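Enoyl-CoA hydratase subunit II (Geobacillus kaustophilus, PDB 2EJ5) probably catalyses the hydration of enoyl-CoA thioesters in phenylacetic acid catabolism, as a member of the enoyl-CoA hydratase/isomerase (crotonase) family. Local coordinates at residues 2-7 against 29-34; 119-124 against 165-170; 93-98 against 199-204; 11-16 against 50-55; 127-132 against 156-161. All coordinates share one frame; numbering follows the deposited sequence.

The main mixed sheet of the crotonase fold ties four of the contacts together. Contact 1 joins edge strand 5-10 to helix 29-44, and contact 4, centred about 14 Å from it, pairs the strands that this helix connects. Contact 3 lies next to contact 4, their centres about 12 Å apart, with Val98 N probably hydrogen-bonded to Val51 O at 2.8 Å. Leu120 of contact 2 packs on Val98 of contact 3. Contact 5 belongs to the smaller sheet and touches contact 2 around Phe127; it is about 30 Å, centre to centre, from contact 3. Ile204 of contact 3 meets Ile132 of a neighbouring subunit, so contacts 3 and 5 both reach subunit interfaces of the three-chain assembly.

Contact 1: residues 2-7 against 29-34; sequences YETIRY and EQMNAE
Glu34 pushes its carboxylate into the bend made by Tyr2, Glu3 and Thr4, just ahead of edge strand 5-10 of the crotonase-fold sheet, and so ties the N-terminal segment to helix 29-44. Its chi1 of -65° puts CG beside the backbone N, and the extended chain beyond it reaches the backbone amides of the bend. Glu3 N donates to Glu34 OE2 at 2.9 Å in a nearly straight bond, on the syn side but tilted 26° out of the carboxylate plane. Thr4 N reaches Glu34 OE1 at 2.8 Å through the syn lone pair. Thr4 OG1 sits so close to Glu34 OE1, at 2.5 Å, that the exact distance is doubtful, and Ile5 N adds a weak bond to the same oxygen. Tyr2 and Glu34 run antiparallel alongside each other, ring and carboxylate planes 70° apart, with Tyr2 CD1 3.6 Å from Glu34 CB; the phenol oxygen goes on to Gln41. An alanine in place of Glu34 would probably leave the amides of Glu3 and Thr4 without their acceptor and let the N-terminal bend move away from the helix. Thr4 CG2 lies at a slant against Gln30, 3.4 Å from Gln30 CG. Deeper in, Ile5 and Met31 cross at about a right angle, Ile5 CG2 lying 3.9 Å from Met31 CG.

Contact 2: residues 119-124 against 165-170; sequences RLLSEK and VTAEEA
Glu123 and Ala167 are joined through a water molecule, which donates to Glu123 O at 2.9 Å and accepts from Ala167 N at 3.1 Å. The bridge links the residue just after strand 118-122 to the first turn of helix 167-173, whose start is closed by a capping box. Thr166 is the N-cap: Glu169 N donates to Thr166 OG1 at 3.2 Å, and Thr166 N returns a 2.9 Å bond to Glu169 OE1, coming from above the carboxylate plane, 38° out of it. The water serves Ala167 N, while the box takes Thr166 N and Glu169 N. On the strand side, Ser122 OG accepts from Lys124 N in an ST turn, and the carboxylate of Glu123 accepts from Leu182 N through OE2. Below the polar bridge the contact is apolar. Leu121 points at the helix with CG anti to its carbonyl carbon, and one branch, CD2, does the touching, falling between the alanines one turn apart; Phe127 packs against both Leu121 and Ala170. Leu121 CD2 is 3.6 Å from Ala170 CB and 3.8 Å from Ala167 CA. The methyl of Ala167 lies against the strand backbone, its CB 3.5 Å from Ser122 O.

Contact 3: residues 93-98 against 199-204; sequences LEKPVV and MPTKAI
Lys95 touches Thr201 midway along its chain, although its CB starts out away from segment 199-204. From CB, CG lies anti to the carbonyl carbon; a bend at chi2 (-97°), well off a staggered value, then places CD beside the helix. Here Lys95 CD packs on Thr201 CG2 at 3.9 Å, the two side chains crossing at a slant. CE leads on from there, and a second bend at chi4 takes NZ to a cluster of carbonyl oxygens, those of Ala42, Asp45 and Val48, at the end of helix 29-44 and in the loop just after it. Three hydrogen bonds thus hold the ammonium group, and the helix end would probably favour its positive charge. Within the crotonase fold, the contact sets the loop leading into strand 97-101 of the main sheet against the first turn of helix 201-216, a helix that also packs on a neighbouring subunit. Thr201 offers CG2 to the lysine while its OG1 is hydrogen-bonded to Arg49 NE. Glu94, next along the loop, makes salt bridges with Arg209 and Arg212 on the same helix. Pro96 supplies the second apolar patch and meets Ile204 at about a right angle. Ile204 CG2 alone makes this approach, resting 3.8 Å from Pro96 CD and 4.0 Å from Pro96 CB, and Ile204 also packs against Ile132 of a neighbouring subunit.

Contact 4: residues 11-16 against 50-55; sequences GQVAWL and CVVITG
The indole of Trp15 carries Val52 over one face: Val52 CG2 sits 4.2 Å from the centroid of the six-membered ring, only 10° off its normal, a CH-pi contact. Val13 CG2 lies on the same face, out toward the rim, although the nearly eclipsed chi1 of Val13 leaves its methyl positions less certain. Trp15 and Val52 run side by side, pointing the same way, and Trp15 CZ3 reaches Val52 CG1 at 3.7 Å. An alanine in place of Trp15 would probably strip the valine of this aromatic cover and open a gap toward Val189 of helix 185-197. Under the side chains the strands are parallel and in register. Ala14 N donates to Cys50 O at 2.9 Å, and Val52 N to Ala14 O at 2.7 Å. Leu16 N then bonds to Val52 O at 2.6 Å, and Thr54 N to Leu16 O at 3.1 Å. The opposite face of the sheet bears Ala14, Leu16, Val51 and Ile53, where helix 29-44 packs on Leu16 and Val51. Two adjacent parallel strands, 13-18 and 50-55, joined through that helix, form the beta-alpha-beta unit near the start of the crotonase fold.

Contact 5: residues 127-132 against 156-161; sequences FAPAFI and LELAVL
Pro129, at the centre of an inverse gamma turn, and Ile132, in a short 3-10 segment, meet the last turns of helix 152-161 with side chains that both point toward it. What they touch is mainly helix backbone. Pro129 lays its ring against one carbonyl, Pro129 CG lying 3.4 Å from Leu158 O, and brushes the side chain at 4.2 Å from Leu158 CD2. Ile132 has CG1 anti to the backbone N (chi1 -166°), which places Ile132 CG1 3.5 Å from Val160 O. Ile132 CB lies 3.5 Å from Ala159 O. The polar link is a water molecule. It donates to Pro129 O at 2.8 Å and to Ala159 O at 3.0 Å, and accepts from Ile132 N at 3.0 Å; the edge of the Phe131 ring faces it in plane. Beyond the contact, Ile132 packs on Ala203, and Val160 on Leu196, both of a neighbouring subunit. In the crotonase fold this joins the turn after strand 126-128 to helix 152-161. No direct hydrogen bond crosses between the segments, which implies that the single water, with three hydrogen bonds, makes the polar connection, while apolar carbons rest mainly on carbonyl oxygens.

Contact 1: residues 2-7 against 29-34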
# COMPACT_ATOMS: atom_id res chain seq x y z
N TYR A 2 12.06 0.71 -37.07
CA TYR A 2 10.90 0.14 -36.39
C TYR A 2 9.67 0.53 -37.20
O TYR A 2 9.65 1.60 -37.80
CB TYR A 2 10.76 0.71 -34.96
CG TYR A 2 11.82 0.26 -33.95
CD1 TYR A 2 11.97 -1.08 -33.60
CD2 TYR A 2 12.64 1.19 -33.33
CE1 TYR A 2 12.93 -1.49 -32.67
CE2 TYR A 2 13.59 0.80 -32.39
CZ TYR A 2 13.73 -0.54 -32.07
OH TYR A 2 14.67 -0.91 -31.15
N GLU A 3 8.63 -0.30 -37.19
CA GLU A 3 7.43 -0.04 -38.01
C GLU A 3 6.17 0.31 -37.24
O GLU A 3 5.28 0.97 -37.78
CB GLU A 3 7.13 -1.25 -38.89
CG GLU A 3 8.38 -1.88 -39.43
CD GLU A 3 8.10 -3.05 -40.32
OE1 GLU A 3 8.96 -3.31 -41.18
OE2 GLU A 3 7.03 -3.69 -40.16
N THR A 4 6.07 -0.16 -35.99
CA THR A 4 4.87 0.11 -35.19
C THR A 4 5.14 1.14 -34.09
O THR A 4 4.21 1.62 -33.46
CB THR A 4 4.30 -1.16 -34.54
OG1 THR A 4 5.27 -1.66 -33.60
CG2 THR A 4 3.99 -2.23 -35.60
N ILE A 5 6.41 1.43 -33.86
CA ILE A 5 6.81 2.48 -32.93
C ILE A 5 7.87 3.36 -33.58
O ILE A 5 8.46 3.00 -34.63
CB ILE A 5 7.40 1.90 -31.60
CG1 ILE A 5 8.81 1.36 -31.83
CG2 ILE A 5 6.43 0.82 -30.99
CD1 ILE A 5 9.57 1.09 -30.57
N ARG A 6 8.11 4.49 -32.93
CA ARG A 6 9.16 5.43 -33.27
C ARG A 6 10.06 5.50 -32.05
O ARG A 6 9.59 5.59 -30.90
CB ARG A 6 8.54 6.80 -33.63
CG ARG A 6 9.43 7.77 -34.41
CD ARG A 6 8.55 8.86 -35.09
NE ARG A 6 7.93 9.77 -34.13
CZ ARG A 6 6.69 10.24 -34.20
NH1 ARG A 6 5.87 9.87 -35.19
NH2 ARG A 6 6.25 11.06 -33.25
N TYR A 7 11.37 5.39 -32.30
CA TYR A 7 12.36 5.48 -31.27
C TYR A 7 13.35 6.54 -31.71
O TYR A 7 13.97 6.41 -32.76
CB TYR A 7 13.06 4.13 -31.07
CG TYR A 7 14.12 4.13 -30.00
CD1 TYR A 7 13.78 4.04 -28.63
CD2 TYR A 7 15.46 4.21 -30.33
CE1 TYR A 7 14.77 4.03 -27.65
CE2 TYR A 7 16.44 4.23 -29.36
CZ TYR A 7 16.09 4.13 -28.02
OH TYR A 7 17.10 4.11 -27.07
N GLU A 29 1.74 -8.29 -32.20
CA GLU A 29 2.97 -9.06 -32.01
C GLU A 29 4.27 -8.27 -32.26
O GLU A 29 5.21 -8.34 -31.45
CB GLU A 29 2.91 -10.34 -32.86
CG GLU A 29 4.13 -11.23 -32.79
CD GLU A 29 3.97 -12.49 -33.63
OE1 GLU A 29 3.30 -12.44 -34.71
OE2 GLU A 29 4.54 -13.54 -33.21
N GLN A 30 4.34 -7.52 -33.35
CA GLN A 30 5.56 -6.77 -33.62
C GLN A 30 5.71 -5.46 -32.81
O GLN A 30 6.83 -5.07 -32.54
CB GLN A 30 5.85 -6.57 -35.13
CG GLN A 30 5.16 -5.42 -35.82
CD GLN A 30 5.62 -5.25 -37.26
OE1 GLN A 30 6.75 -4.77 -37.54
NE2 GLN A 30 4.77 -5.66 -38.20
N MET A 31 4.61 -4.81 -32.44
CA MET A 31 4.67 -3.68 -31.49
C MET A 31 5.24 -4.18 -30.18
O MET A 31 6.11 -3.55 -29.63
CB MET A 31 3.33 -2.98 -31.26
CG MET A 31 3.46 -1.69 -30.36
SD MET A 31 1.98 -0.83 -29.84
CE MET A 31 2.81 0.26 -28.75
N ASN A 32 4.72 -5.30 -29.69
CA ASN A 32 5.27 -5.93 -28.49
C ASN A 32 6.75 -6.17 -28.63
O ASN A 32 7.51 -5.86 -27.74
CB ASN A 32 4.53 -7.23 -28.14
CG ASN A 32 3.21 -6.98 -27.51
OD1 ASN A 32 3.11 -6.24 -26.52
ND2 ASN A 32 2.17 -7.57 -28.07
N ALA A 33 7.15 -6.77 -29.75
CA ALA A 33 8.53 -7.08 -29.98
C ALA A 33 9.42 -5.85 -30.12
O ALA A 33 10.57 -5.87 -29.68
CB ALA A 33 8.66 -7.97 -31.22
N GLU A 34 8.91 -4.81 -30.77
CA GLU A 34 9.72 -3.60 -31.01
C GLU A 34 9.91 -2.83 -29.70
O GLU A 34 10.99 -2.36 -29.41
CB GLU A 34 9.09 -2.72 -32.09
CG GLU A 34 9.07 -3.42 -33.48
CD GLU A 34 8.51 -2.57 -34.59
OE1 GLU A 34 7.66 -1.68 -34.30
OE2 GLU A 34 8.91 -2.80 -35.77

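Contact 2: residues 119-124 against 165-170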
# COMPACT_ATOMS: atom_id res chain seq x y z
N ARG A 119 3.67 9.12 -14.43
CA ARG A 119 2.56 9.18 -15.39
C ARG A 119 2.11 10.65 -15.48
O ARG A 119 1.62 11.21 -14.50
CB ARG A 119 1.35 8.33 -14.92
CG ARG A 119 1.47 6.78 -15.17
CD ARG A 119 0.51 5.94 -14.30
NE ARG A 119 1.00 6.05 -12.94
CZ ARG A 119 2.09 5.43 -12.50
NH1 ARG A 119 2.75 4.60 -13.31
NH2 ARG A 119 2.54 5.63 -11.28
N LEU A 120 2.38 11.27 -16.64
CA LEU A 120 1.97 12.65 -16.88
C LEU A 120 0.73 12.51 -17.73
O LEU A 120 0.80 11.99 -18.83
CB LEU A 120 3.05 13.42 -17.66
CG LEU A 120 4.47 13.46 -17.10
CD1 LEU A 120 5.43 14.24 -18.05
CD2 LEU A 120 4.48 14.10 -15.67
N LEU A 121 -0.40 12.97 -17.21
CA LEU A 121 -1.64 12.82 -17.94
C LEU A 121 -2.01 14.17 -18.56
O LEU A 121 -2.04 15.18 -17.88
CB LEU A 121 -2.75 12.36 -17.01
CG LEU A 121 -2.98 10.85 -16.80
CD1 LEU A 121 -1.76 9.99 -16.54
CD2 LEU A 121 -3.99 10.72 -15.66
N SER A 122 -2.25 14.16 -19.86
CA SER A 122 -2.83 15.33 -20.50
C SER A 122 -4.23 15.53 -19.94
O SER A 122 -4.84 14.58 -19.44
CB SER A 122 -2.89 15.11 -22.00
OG SER A 122 -3.94 15.89 -22.51
N GLU A 123 -4.78 16.75 -20.02
CA GLU A 123 -6.10 16.95 -19.44
C GLU A 123 -7.20 16.11 -20.11
O GLU A 123 -8.27 15.92 -19.54
CB GLU A 123 -6.50 18.43 -19.35
CG GLU A 123 -6.76 19.12 -20.65
CD GLU A 123 -7.07 20.64 -20.47
OE1 GLU A 123 -7.97 20.99 -19.65
OE2 GLU A 123 -6.41 21.47 -21.15
N LYS A 124 -6.92 15.60 -21.31
CA LYS A 124 -7.90 14.80 -22.05
C LYS A 124 -7.63 13.28 -21.97
O LYS A 124 -8.35 12.50 -22.58
CB LYS A 124 -7.96 15.25 -23.51
CG LYS A 124 -6.80 14.79 -24.38
CD LYS A 124 -7.09 15.05 -25.88
CE LYS A 124 -5.84 14.87 -26.74
NZ LYS A 124 -5.50 13.41 -26.95
N VAL A 165 -11.85 6.20 -15.73
CA VAL A 165 -11.54 7.35 -14.87
C VAL A 165 -10.96 8.50 -15.68
O VAL A 165 -10.14 8.29 -16.57
CB VAL A 165 -10.61 7.01 -13.67
CG1 VAL A 165 -11.34 6.12 -12.65
CG2 VAL A 165 -9.36 6.33 -14.11
N THR A 166 -11.37 9.72 -15.34
CA THR A 166 -10.83 10.91 -15.99
C THR A 166 -9.42 11.21 -15.47
O THR A 166 -8.95 10.57 -14.51
CB THR A 166 -11.74 12.09 -15.74
OG1 THR A 166 -11.78 12.34 -14.33
CG2 THR A 166 -13.19 11.77 -16.24
N ALA A 167 -8.71 12.13 -16.14
CA ALA A 167 -7.36 12.55 -15.70
C ALA A 167 -7.42 13.03 -14.26
O ALA A 167 -6.59 12.65 -13.44
CB ALA A 167 -6.80 13.66 -16.63
N GLU A 168 -8.42 13.85 -13.93
CA GLU A 168 -8.44 14.44 -12.58
C GLU A 168 -8.81 13.39 -11.54
O GLU A 168 -8.31 13.43 -10.44
CB GLU A 168 -9.33 15.68 -12.50
CG GLU A 168 -8.78 16.89 -13.34
CD GLU A 168 -7.60 17.67 -12.69
OE1 GLU A 168 -7.13 17.35 -11.57
OE2 GLU A 168 -7.14 18.64 -13.33
N GLU A 169 -9.67 12.45 -11.92
CA GLU A 169 -10.01 11.31 -11.05
C GLU A 169 -8.81 10.40 -10.84
O GLU A 169 -8.57 9.99 -9.71
CB GLU A 169 -11.23 10.53 -11.57
CG GLU A 169 -12.50 11.38 -11.69
CD GLU A 169 -13.62 10.72 -12.48
OE1 GLU A 169 -13.37 9.79 -13.27
OE2 GLU A 169 -14.78 11.15 -12.32
N ALA A 170 -8.05 10.13 -11.90
CA ALA A 170 -6.77 9.41 -11.77
C ALA A 170 -5.80 10.13 -10.83
O ALA A 170 -5.16 9.50 -9.97
CB ALA A 170 -6.12 9.20 -13.14
O HOH W 1 -9.82 13.71 -18.61

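Contact 3: residues 93-98 against 199-204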
# COMPACT_ATOMS: atom_id res chain seq x y z
N LEU A 93 14.34 -2.46 -16.56
CA LEU A 93 15.01 -1.24 -17.01
C LEU A 93 15.30 -0.27 -15.86
O LEU A 93 14.36 0.17 -15.16
CB LEU A 93 14.16 -0.55 -18.10
CG LEU A 93 14.62 0.77 -18.73
CD1 LEU A 93 16.04 0.64 -19.36
CD2 LEU A 93 13.63 1.18 -19.76
N GLU A 94 16.58 0.08 -15.70
CA GLU A 94 17.09 0.92 -14.61
C GLU A 94 17.33 2.38 -15.03
O GLU A 94 18.30 3.01 -14.58
CB GLU A 94 18.45 0.43 -14.12
CG GLU A 94 18.72 -1.05 -13.94
CD GLU A 94 18.21 -1.54 -12.64
OE1 GLU A 94 17.18 -0.95 -12.27
OE2 GLU A 94 18.77 -2.47 -11.98
N LYS A 95 16.57 2.88 -15.99
CA LYS A 95 16.60 4.30 -16.32
C LYS A 95 15.18 4.73 -15.98
O LYS A 95 14.28 3.88 -16.03
CB LYS A 95 16.84 4.52 -17.81
CG LYS A 95 18.12 3.82 -18.41
CD LYS A 95 19.27 4.73 -18.49
CE LYS A 95 20.55 4.03 -18.99
NZ LYS A 95 20.62 4.13 -20.47
N PRO A 96 14.98 6.03 -15.67
CA PRO A 96 13.62 6.44 -15.40
C PRO A 96 12.77 6.42 -16.65
O PRO A 96 13.25 6.74 -17.76
CB PRO A 96 13.76 7.87 -14.80
CG PRO A 96 15.02 8.43 -15.41
CD PRO A 96 15.94 7.16 -15.55
N VAL A 97 11.51 6.06 -16.48
CA VAL A 97 10.59 5.92 -17.60
C VAL A 97 9.33 6.68 -17.28
O VAL A 97 8.64 6.40 -16.26
CB VAL A 97 10.23 4.43 -17.90
CG1 VAL A 97 9.34 4.31 -19.10
CG2 VAL A 97 11.51 3.59 -18.08
N VAL A 98 9.03 7.65 -18.13
CA VAL A 98 7.85 8.43 -17.99
C VAL A 98 6.81 7.97 -18.99
O VAL A 98 7.08 7.93 -20.20
CB VAL A 98 8.17 9.95 -18.30
CG1 VAL A 98 6.93 10.79 -18.07
CG2 VAL A 98 9.36 10.43 -17.47
N MET A 199 19.55 14.26 -14.02
CA MET A 199 19.78 13.81 -12.65
C MET A 199 20.80 12.66 -12.65
O MET A 199 21.18 12.17 -13.74
CB MET A 199 18.43 13.35 -12.04
CG MET A 199 17.37 14.43 -12.00
SD MET A 199 16.06 14.00 -10.82
CE MET A 199 16.91 14.34 -9.26
N PRO A 200 21.27 12.23 -11.45
CA PRO A 200 22.24 11.12 -11.35
C PRO A 200 21.61 9.78 -11.73
O PRO A 200 21.10 9.05 -10.89
CB PRO A 200 22.62 11.10 -9.87
CG PRO A 200 22.25 12.45 -9.37
CD PRO A 200 20.97 12.78 -10.12
N THR A 201 21.63 9.51 -13.02
CA THR A 201 20.97 8.35 -13.60
C THR A 201 21.33 7.01 -12.92
O THR A 201 20.46 6.14 -12.78
CB THR A 201 21.34 8.31 -15.10
OG1 THR A 201 21.23 9.65 -15.61
CG2 THR A 201 20.41 7.39 -15.85
N LYS A 202 22.58 6.85 -12.50
CA LYS A 202 23.00 5.57 -11.86
C LYS A 202 22.34 5.41 -10.48
O LYS A 202 21.98 4.31 -10.09
CB LYS A 202 24.51 5.46 -11.67
CG LYS A 202 25.31 5.24 -13.00
CD LYS A 202 25.00 3.90 -13.70
CE LYS A 202 26.02 3.56 -14.80
NZ LYS A 202 26.72 4.75 -15.28
N ALA A 203 22.22 6.50 -9.74
CA ALA A 203 21.48 6.46 -8.46
C ALA A 203 20.01 6.17 -8.71
O ALA A 203 19.41 5.44 -7.94
CB ALA A 203 21.64 7.74 -7.68
N ILE A 204 19.46 6.72 -9.78
CA ILE A 204 18.03 6.46 -10.12
C ILE A 204 17.83 4.97 -10.47
O ILE A 204 16.85 4.36 -10.07
CB ILE A 204 17.52 7.35 -11.28
CG1 ILE A 204 17.48 8.84 -10.81
CG2 ILE A 204 16.11 6.90 -11.76
CD1 ILE A 204 17.22 9.80 -11.98

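Contact 4: residues 11-16 against 50-55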
# COMPACT_ATOMS: atom_id res chain seq x y z
N GLY A 11 18.57 14.71 -27.29
CA GLY A 11 19.37 15.14 -26.17
C GLY A 11 19.80 13.86 -25.51
O GLY A 11 20.47 13.04 -26.14
N GLN A 12 19.40 13.68 -24.25
CA GLN A 12 19.62 12.41 -23.57
C GLN A 12 18.33 11.72 -23.16
O GLN A 12 18.31 10.93 -22.21
CB GLN A 12 20.54 12.62 -22.40
CG GLN A 12 21.85 13.23 -22.87
CD GLN A 12 22.94 13.02 -21.89
OE1 GLN A 12 23.78 12.15 -22.07
NE2 GLN A 12 22.95 13.81 -20.84
N VAL A 13 17.25 12.03 -23.87
CA VAL A 13 16.02 11.31 -23.67
C VAL A 13 15.61 10.48 -24.87
O VAL A 13 15.60 10.98 -26.03
CB VAL A 13 14.85 12.11 -22.93
CG1 VAL A 13 15.17 13.57 -22.62
CG2 VAL A 13 13.43 11.85 -23.47
N ALA A 14 15.35 9.20 -24.61
CA ALA A 14 14.77 8.33 -25.62
C ALA A 14 13.25 8.49 -25.63
O ALA A 14 12.58 8.23 -24.63
CB ALA A 14 15.20 6.85 -25.41
N TRP A 15 12.73 8.94 -26.76
CA TRP A 15 11.32 9.12 -26.98
C TRP A 15 10.84 7.84 -27.68
O TRP A 15 11.22 7.54 -28.83
CB TRP A 15 11.09 10.38 -27.82
CG TRP A 15 11.48 11.64 -27.08
CD1 TRP A 15 12.75 12.20 -26.97
CD2 TRP A 15 10.61 12.47 -26.31
NE1 TRP A 15 12.70 13.33 -26.19
CE2 TRP A 15 11.40 13.53 -25.77
CE3 TRP A 15 9.24 12.44 -26.02
CZ2 TRP A 15 10.86 14.53 -24.96
CZ3 TRP A 15 8.69 13.43 -25.22
CH2 TRP A 15 9.51 14.47 -24.70
N LEU A 16 10.06 7.06 -26.96
CA LEU A 16 9.49 5.82 -27.49
C LEU A 16 8.03 6.10 -27.78
O LEU A 16 7.17 6.21 -26.88
CB LEU A 16 9.76 4.65 -26.51
CG LEU A 16 9.65 3.20 -27.05
CD1 LEU A 16 10.15 2.15 -26.06
CD2 LEU A 16 8.24 2.88 -27.56
N CYS A 50 16.88 9.05 -19.75
CA CYS A 50 15.46 9.03 -19.45
C CYS A 50 14.74 8.43 -20.62
O CYS A 50 15.19 8.54 -21.77
CB CYS A 50 14.91 10.45 -19.20
SG CYS A 50 13.18 10.53 -18.53
N VAL A 51 13.62 7.79 -20.35
CA VAL A 51 12.80 7.27 -21.43
C VAL A 51 11.42 7.85 -21.34
O VAL A 51 10.85 7.95 -20.26
CB VAL A 51 12.71 5.69 -21.43
CG1 VAL A 51 11.80 5.20 -22.57
CG2 VAL A 51 14.09 5.09 -21.59
N VAL A 52 10.87 8.23 -22.48
CA VAL A 52 9.48 8.66 -22.51
C VAL A 52 8.70 7.74 -23.41
O VAL A 52 9.06 7.54 -24.56
CB VAL A 52 9.32 10.14 -23.00
CG1 VAL A 52 7.81 10.57 -23.06
CG2 VAL A 52 10.10 11.08 -22.11
N ILE A 53 7.61 7.19 -22.91
CA ILE A 53 6.66 6.44 -23.75
C ILE A 53 5.39 7.26 -23.91
O ILE A 53 4.80 7.73 -22.92
CB ILE A 53 6.33 5.06 -23.10
CG1 ILE A 53 7.63 4.31 -22.81
CG2 ILE A 53 5.25 4.31 -23.91
CD1 ILE A 53 7.50 2.88 -22.21
N THR A 54 4.97 7.47 -25.16
CA THR A 54 3.78 8.24 -25.46
C THR A 54 3.13 7.65 -26.70
O THR A 54 3.74 6.83 -27.38
CB THR A 54 4.12 9.74 -25.68
OG1 THR A 54 2.93 10.51 -25.62
CG2 THR A 54 4.81 9.99 -27.00
N GLY A 55 1.88 8.01 -26.96
CA GLY A 55 1.14 7.52 -28.12
C GLY A 55 1.07 8.56 -29.25
O GLY A 55 0.89 9.73 -29.00

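Contact 5: residues 127-132 against 156-161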
# COMPACT_ATOMS: atom_id res chain seq x y z
N PHE A 127 -8.15 6.61 -18.04
CA PHE A 127 -7.73 5.25 -17.85
C PHE A 127 -8.99 4.41 -17.90
O PHE A 127 -9.97 4.71 -17.20
CB PHE A 127 -6.99 5.06 -16.51
CG PHE A 127 -5.57 5.55 -16.50
CD1 PHE A 127 -4.67 5.19 -17.51
CD2 PHE A 127 -5.10 6.32 -15.42
CE1 PHE A 127 -3.34 5.62 -17.45
CE2 PHE A 127 -3.80 6.77 -15.35
CZ PHE A 127 -2.89 6.40 -16.35
N ALA A 128 -8.97 3.37 -18.71
CA ALA A 128 -10.12 2.50 -18.85
C ALA A 128 -9.74 1.05 -18.51
O ALA A 128 -9.12 0.38 -19.31
CB ALA A 128 -10.70 2.63 -20.31
N PRO A 129 -10.12 0.56 -17.31
CA PRO A 129 -9.78 -0.84 -16.99
C PRO A 129 -10.84 -1.73 -17.61
O PRO A 129 -11.74 -2.23 -16.92
CB PRO A 129 -9.83 -0.89 -15.46
CG PRO A 129 -10.60 0.32 -15.00
CD PRO A 129 -10.86 1.21 -16.21
N ALA A 130 -10.74 -1.90 -18.92
CA ALA A 130 -11.88 -2.32 -19.73
C ALA A 130 -12.01 -3.84 -19.86
O ALA A 130 -13.05 -4.33 -20.34
CB ALA A 130 -11.79 -1.69 -21.11
N PHE A 131 -10.98 -4.57 -19.44
CA PHE A 131 -10.93 -6.05 -19.55
C PHE A 131 -12.26 -6.74 -19.16
O PHE A 131 -12.83 -7.55 -19.93
CB PHE A 131 -9.80 -6.59 -18.66
CG PHE A 131 -8.47 -5.90 -18.83
CD1 PHE A 131 -7.54 -6.37 -19.76
CD2 PHE A 131 -8.13 -4.82 -17.99
CE1 PHE A 131 -6.27 -5.79 -19.87
CE2 PHE A 131 -6.89 -4.20 -18.10
CZ PHE A 131 -5.94 -4.70 -19.05
N ILE A 132 -12.80 -6.37 -18.00
CA ILE A 132 -14.00 -7.01 -17.45
C ILE A 132 -15.23 -6.97 -18.40
O ILE A 132 -16.04 -7.92 -18.43
CB ILE A 132 -14.38 -6.48 -16.04
CG1 ILE A 132 -15.41 -7.42 -15.36
CG2 ILE A 132 -14.89 -5.00 -16.07
CD1 ILE A 132 -14.82 -8.78 -14.96
N LEU A 156 -9.39 -3.65 -6.76
CA LEU A 156 -10.51 -4.57 -7.04
C LEU A 156 -11.70 -3.81 -7.69
O LEU A 156 -12.29 -4.28 -8.66
CB LEU A 156 -10.90 -5.32 -5.76
CG LEU A 156 -11.89 -6.47 -5.99
CD1 LEU A 156 -11.66 -7.63 -5.03
CD2 LEU A 156 -13.29 -5.91 -5.89
N GLU A 157 -11.99 -2.62 -7.20
CA GLU A 157 -13.07 -1.81 -7.71
C GLU A 157 -12.84 -1.45 -9.18
O GLU A 157 -13.72 -1.65 -10.03
CB GLU A 157 -13.30 -0.57 -6.84
CG GLU A 157 -14.49 0.25 -7.35
CD GLU A 157 -14.78 1.50 -6.52
OE1 GLU A 157 -14.39 1.56 -5.33
OE2 GLU A 157 -15.44 2.43 -7.10
N LEU A 158 -11.62 -1.03 -9.49
CA LEU A 158 -11.21 -0.75 -10.85
C LEU A 158 -11.29 -1.97 -11.73
O LEU A 158 -11.93 -1.90 -12.77
CB LEU A 158 -9.80 -0.18 -10.85
CG LEU A 158 -9.74 1.27 -10.34
CD1 LEU A 158 -8.29 1.67 -10.39
CD2 LEU A 158 -10.55 2.21 -11.20
N ALA A 159 -10.68 -3.09 -11.31
CA ALA A 159 -10.71 -4.32 -12.07
C ALA A 159 -12.11 -4.90 -12.25
O ALA A 159 -12.38 -5.52 -13.27
CB ALA A 159 -9.80 -5.40 -11.43
N VAL A 160 -12.97 -4.76 -11.24
CA VAL A 160 -14.23 -5.50 -11.23
C VAL A 160 -15.33 -4.68 -11.85
O VAL A 160 -16.08 -5.17 -12.71
CB VAL A 160 -14.62 -6.06 -9.81
CG1 VAL A 160 -16.10 -6.54 -9.73
CG2 VAL A 160 -13.67 -7.16 -9.41
N LEU A 161 -15.44 -3.43 -11.44
CA LEU A 161 -16.50 -2.57 -11.96
C LEU A 161 -16.13 -2.02 -13.32
O LEU A 161 -17.01 -1.72 -14.14
CB LEU A 161 -16.83 -1.48 -10.95
CG LEU A 161 -17.42 -2.06 -9.65
CD1 LEU A 161 -17.65 -0.95 -8.63
CD2 LEU A 161 -18.72 -2.90 -9.88
O HOH W 2 -11.34 -4.83 -15.95